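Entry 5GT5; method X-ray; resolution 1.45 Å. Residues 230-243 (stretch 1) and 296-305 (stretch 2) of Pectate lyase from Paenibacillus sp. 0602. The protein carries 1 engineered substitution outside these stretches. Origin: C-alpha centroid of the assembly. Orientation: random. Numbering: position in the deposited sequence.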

# COMPACT_ATOMS: atom_id res chain seq x y z
N GLY A 230 15.25 32.49 -38.79
CA GLY A 230 16.31 33.41 -38.38
C GLY A 230 16.85 33.21 -36.97
O GLY A 230 17.45 34.13 -36.41
N LEU A 231 16.63 32.04 -36.39
CA LEU A 231 17.23 31.76 -35.09
C LEU A 231 18.71 31.47 -35.23
O LEU A 231 19.13 30.76 -36.14
CB LEU A 231 16.57 30.54 -34.45
CG LEU A 231 15.17 30.85 -33.90
CD1 LEU A 231 14.36 29.53 -33.76
CD2 LEU A 231 15.21 31.59 -32.56
N SER A 232 19.49 32.00 -34.30
CA SER A 232 20.91 31.66 -34.27
C SER A 232 21.14 30.32 -33.55
O SER A 232 20.27 29.80 -32.85
CB SER A 232 21.69 32.77 -33.56
OG SER A 232 21.37 32.78 -32.17
N LYS A 233 22.32 29.73 -33.73
CA LYS A 233 22.67 28.54 -32.95
C LYS A 233 22.57 28.81 -31.46
O LYS A 233 22.02 28.00 -30.72
CB LYS A 233 24.09 28.10 -33.35
CG LYS A 233 24.73 27.04 -32.51
CD LYS A 233 26.17 26.79 -32.99
CE LYS A 233 27.01 28.07 -32.90
NZ LYS A 233 28.15 28.10 -33.87
N GLU A 234 23.05 29.96 -31.03
CA GLU A 234 22.97 30.36 -29.64
C GLU A 234 21.52 30.47 -29.18
O GLU A 234 21.20 30.03 -28.09
CB GLU A 234 23.72 31.68 -29.43
CG GLU A 234 25.24 31.55 -29.68
CD GLU A 234 25.70 31.65 -31.19
OE1 GLU A 234 24.89 31.94 -32.13
OE2 GLU A 234 26.93 31.47 -31.41
N ASP A 235 20.64 31.03 -30.02
CA ASP A 235 19.22 31.12 -29.69
C ASP A 235 18.66 29.75 -29.47
O ASP A 235 17.90 29.52 -28.51
CB ASP A 235 18.43 31.75 -30.84
CG ASP A 235 18.63 33.25 -30.98
OD1 ASP A 235 19.02 33.95 -30.02
OD2 ASP A 235 18.36 33.72 -32.10
N ILE A 236 19.00 28.82 -30.36
CA ILE A 236 18.43 27.46 -30.24
C ILE A 236 18.96 26.73 -29.00
O ILE A 236 18.19 26.07 -28.30
CB ILE A 236 18.62 26.68 -31.55
CG1 ILE A 236 17.85 27.39 -32.69
CG2 ILE A 236 18.24 25.18 -31.40
CD1 ILE A 236 18.16 26.80 -34.05
N ILE A 237 20.22 26.91 -28.67
CA ILE A 237 20.72 26.35 -27.42
C ILE A 237 19.97 26.95 -26.21
O ILE A 237 19.55 26.21 -25.31
CB ILE A 237 22.22 26.63 -27.32
CG1 ILE A 237 22.97 25.74 -28.30
CG2 ILE A 237 22.73 26.43 -25.90
CD1 ILE A 237 24.41 26.23 -28.53
N ALA A 238 19.75 28.26 -26.20
CA ALA A 238 19.06 28.88 -25.06
C ALA A 238 17.61 28.42 -24.93
O ALA A 238 17.15 28.15 -23.82
CB ALA A 238 19.09 30.42 -25.20
N ILE A 239 16.91 28.32 -26.06
CA ILE A 239 15.50 27.92 -26.04
C ILE A 239 15.37 26.43 -25.68
O ILE A 239 14.43 26.00 -25.00
CB ILE A 239 14.80 28.28 -27.38
CG1 ILE A 239 14.77 29.81 -27.58
CG2 ILE A 239 13.41 27.62 -27.46
CD1 ILE A 239 14.69 30.23 -29.02
N SER A 240 16.34 25.63 -26.11
CA SER A 240 16.35 24.19 -25.81
C SER A 240 16.84 23.90 -24.41
O SER A 240 16.76 22.76 -23.99
CB SER A 240 17.25 23.43 -26.78
OG SER A 240 16.83 23.58 -28.12
N GLY A 241 17.35 24.90 -23.70
CA GLY A 241 17.92 24.65 -22.38
C GLY A 241 16.93 24.23 -21.34
O GLY A 241 17.24 23.39 -20.49
N SER A 242 15.74 24.82 -21.35
CA SER A 242 14.72 24.43 -20.37
C SER A 242 14.12 23.06 -20.63
O SER A 242 14.12 22.56 -21.76
CB SER A 242 13.62 25.50 -20.29
OG SER A 242 13.11 25.82 -21.57
N GLN A 243 13.66 22.43 -19.56
CA GLN A 243 13.09 21.07 -19.65
C GLN A 243 11.62 21.16 -20.02
O GLN A 243 10.87 21.91 -19.41
CB GLN A 243 13.27 20.39 -18.29
CG GLN A 243 12.47 19.09 -18.12
CD GLN A 243 12.88 18.01 -19.10
OE1 GLN A 243 13.96 18.09 -19.71
NE2 GLN A 243 12.04 16.98 -19.24
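Stretch 2 (296-305) DARAAQTRIT

Stretch 2 enters as a helix already under way at Asp296 and runs antiparallel to stretch 1, as the nearest CA pairs establish: Ser242 CA with Ala297 CA at 5.9 Å, Ile239 CA with Ala300 CA at 5.2 Å, Asp235 CA with Arg303 CA at 6.5 Å and Leu231 CA with Ile304 CA at 7.9 Å. The backbone angles of Asp296 to Gln301 are helical (phi -58 to -71°, psi -31 to -44°), and Ala300 N donates to Asp296 O at 2.9 Å.

Ala297 makes the first contact, its CB 3.9 Å from Ser242 CB. Arg298 and Ala299 do not touch stretch 1. One turn on from Ala297, Ala300 points its CB toward the other helix and marks the closest CA approach; the small methyl lies 3.6 Å from Ala238 O and 4.1 Å from Ile239 CG1. Gln301 points away and opens a type I turn that runs to Ile304, with Ile304 N donating to Gln301 O at 3.0 Å. Within it, Thr302 OG1 donates to Ala299 O at 2.6 Å.

Arg303 has the largest covered area of stretch 2, 101 Å² of the residue. Its CB points toward stretch 1, and an extended chain (chi2 and chi3 both t) carries the guanidinium to Asp235: NH1 donates to Asp235 OD1 at 2.9 Å and 154°, a salt bridge made near the plane of the group. Ala238 CB covers one face, 3.4 Å from Arg303 NE. A water donates to both Asp235 OD2 and Arg303 O, each at 2.8 Å, so the carboxylate is tied to this residue twice. The same OD2 accepts from Ser232 N at 3.0 Å, which helps hold the aspartate at its helix start.

Ile304 turns the contact apolar again: its CG1 packs 3.6 Å from Ile239 CD1 and 4.5 Å from Leu231 CD2. Thr305 is out of reach and caps the following helix.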

# COMPACT_ATOMS: atom_id res chain seq x y z
N ASP A 296 15.14 31.70 -16.60
CA ASP A 296 15.92 31.56 -17.82
C ASP A 296 15.07 31.17 -19.01
O ASP A 296 15.30 31.60 -20.15
CB ASP A 296 17.05 30.57 -17.61
CG ASP A 296 17.84 30.85 -16.35
OD1 ASP A 296 18.38 31.95 -16.24
OD2 ASP A 296 17.89 29.96 -15.46
N ALA A 297 14.05 30.36 -18.79
CA ALA A 297 13.13 30.06 -19.87
C ALA A 297 12.40 31.31 -20.37
O ALA A 297 12.22 31.51 -21.58
CB ALA A 297 12.14 28.99 -19.44
N ARG A 298 11.98 32.15 -19.42
CA ARG A 298 11.27 33.39 -19.74
C ARG A 298 12.19 34.30 -20.57
O ARG A 298 11.77 34.89 -21.58
CB ARG A 298 10.83 34.08 -18.43
CG ARG A 298 9.95 35.34 -18.63
CD ARG A 298 8.62 34.94 -19.11
NE ARG A 298 7.66 36.04 -19.12
CZ ARG A 298 6.45 35.89 -19.64
NH1 ARG A 298 6.10 34.74 -20.19
NH2 ARG A 298 5.58 36.91 -19.65
N ALA A 299 13.46 34.37 -20.18
CA ALA A 299 14.45 35.13 -20.98
C ALA A 299 14.59 34.56 -22.39
O ALA A 299 14.63 35.31 -23.38
CB ALA A 299 15.79 35.18 -20.28
N ALA A 300 14.66 33.24 -22.51
CA ALA A 300 14.83 32.60 -23.81
C ALA A 300 13.66 32.91 -24.73
O ALA A 300 13.84 33.05 -25.94
CB ALA A 300 15.02 31.08 -23.64
N GLN A 301 12.46 33.03 -24.15
CA GLN A 301 11.28 33.36 -24.94
C GLN A 301 11.44 34.69 -25.68
O GLN A 301 10.88 34.83 -26.78
CB GLN A 301 10.04 33.41 -24.02
CG GLN A 301 8.76 33.94 -24.68
CD GLN A 301 8.14 32.99 -25.68
OE1 GLN A 301 7.33 32.13 -25.32
NE2 GLN A 301 8.46 33.18 -26.96
N THR A 302 12.21 35.62 -25.12
CA THR A 302 12.38 36.95 -25.76
C THR A 302 13.10 36.83 -27.10
O THR A 302 13.05 37.77 -27.92
CB THR A 302 13.15 37.95 -24.87
OG1 THR A 302 14.53 37.56 -24.76
CG2 THR A 302 12.47 38.10 -23.49
N ARG A 303 13.78 35.71 -27.34
CA ARG A 303 14.49 35.48 -28.61
C ARG A 303 13.55 35.08 -29.72
O ARG A 303 13.97 35.06 -30.89
CB ARG A 303 15.59 34.40 -28.42
CG ARG A 303 16.62 34.71 -27.33
CD ARG A 303 17.44 33.46 -27.05
NE ARG A 303 18.43 33.67 -25.99
CZ ARG A 303 19.74 33.82 -26.21
NH1 ARG A 303 20.24 33.80 -27.44
NH2 ARG A 303 20.55 33.96 -25.18
N ILE A 304 12.29 34.76 -29.41
CA ILE A 304 11.35 34.40 -30.46
C ILE A 304 10.30 35.49 -30.59
O ILE A 304 9.44 35.62 -29.74
CB ILE A 304 10.64 33.04 -30.22
CG1 ILE A 304 11.64 31.93 -29.92
CG2 ILE A 304 9.80 32.66 -31.45
CD1 ILE A 304 10.98 30.57 -29.50
N THR A 305 10.38 36.29 -31.65
CA THR A 305 9.38 37.31 -31.85
C THR A 305 8.11 36.70 -32.42
O THR A 305 8.10 35.55 -32.85
CB THR A 305 9.86 38.40 -32.81
OG1 THR A 305 9.98 37.84 -34.13
CG2 THR A 305 11.19 39.00 -32.35
O HOH W 1 16.45 35.81 -31.92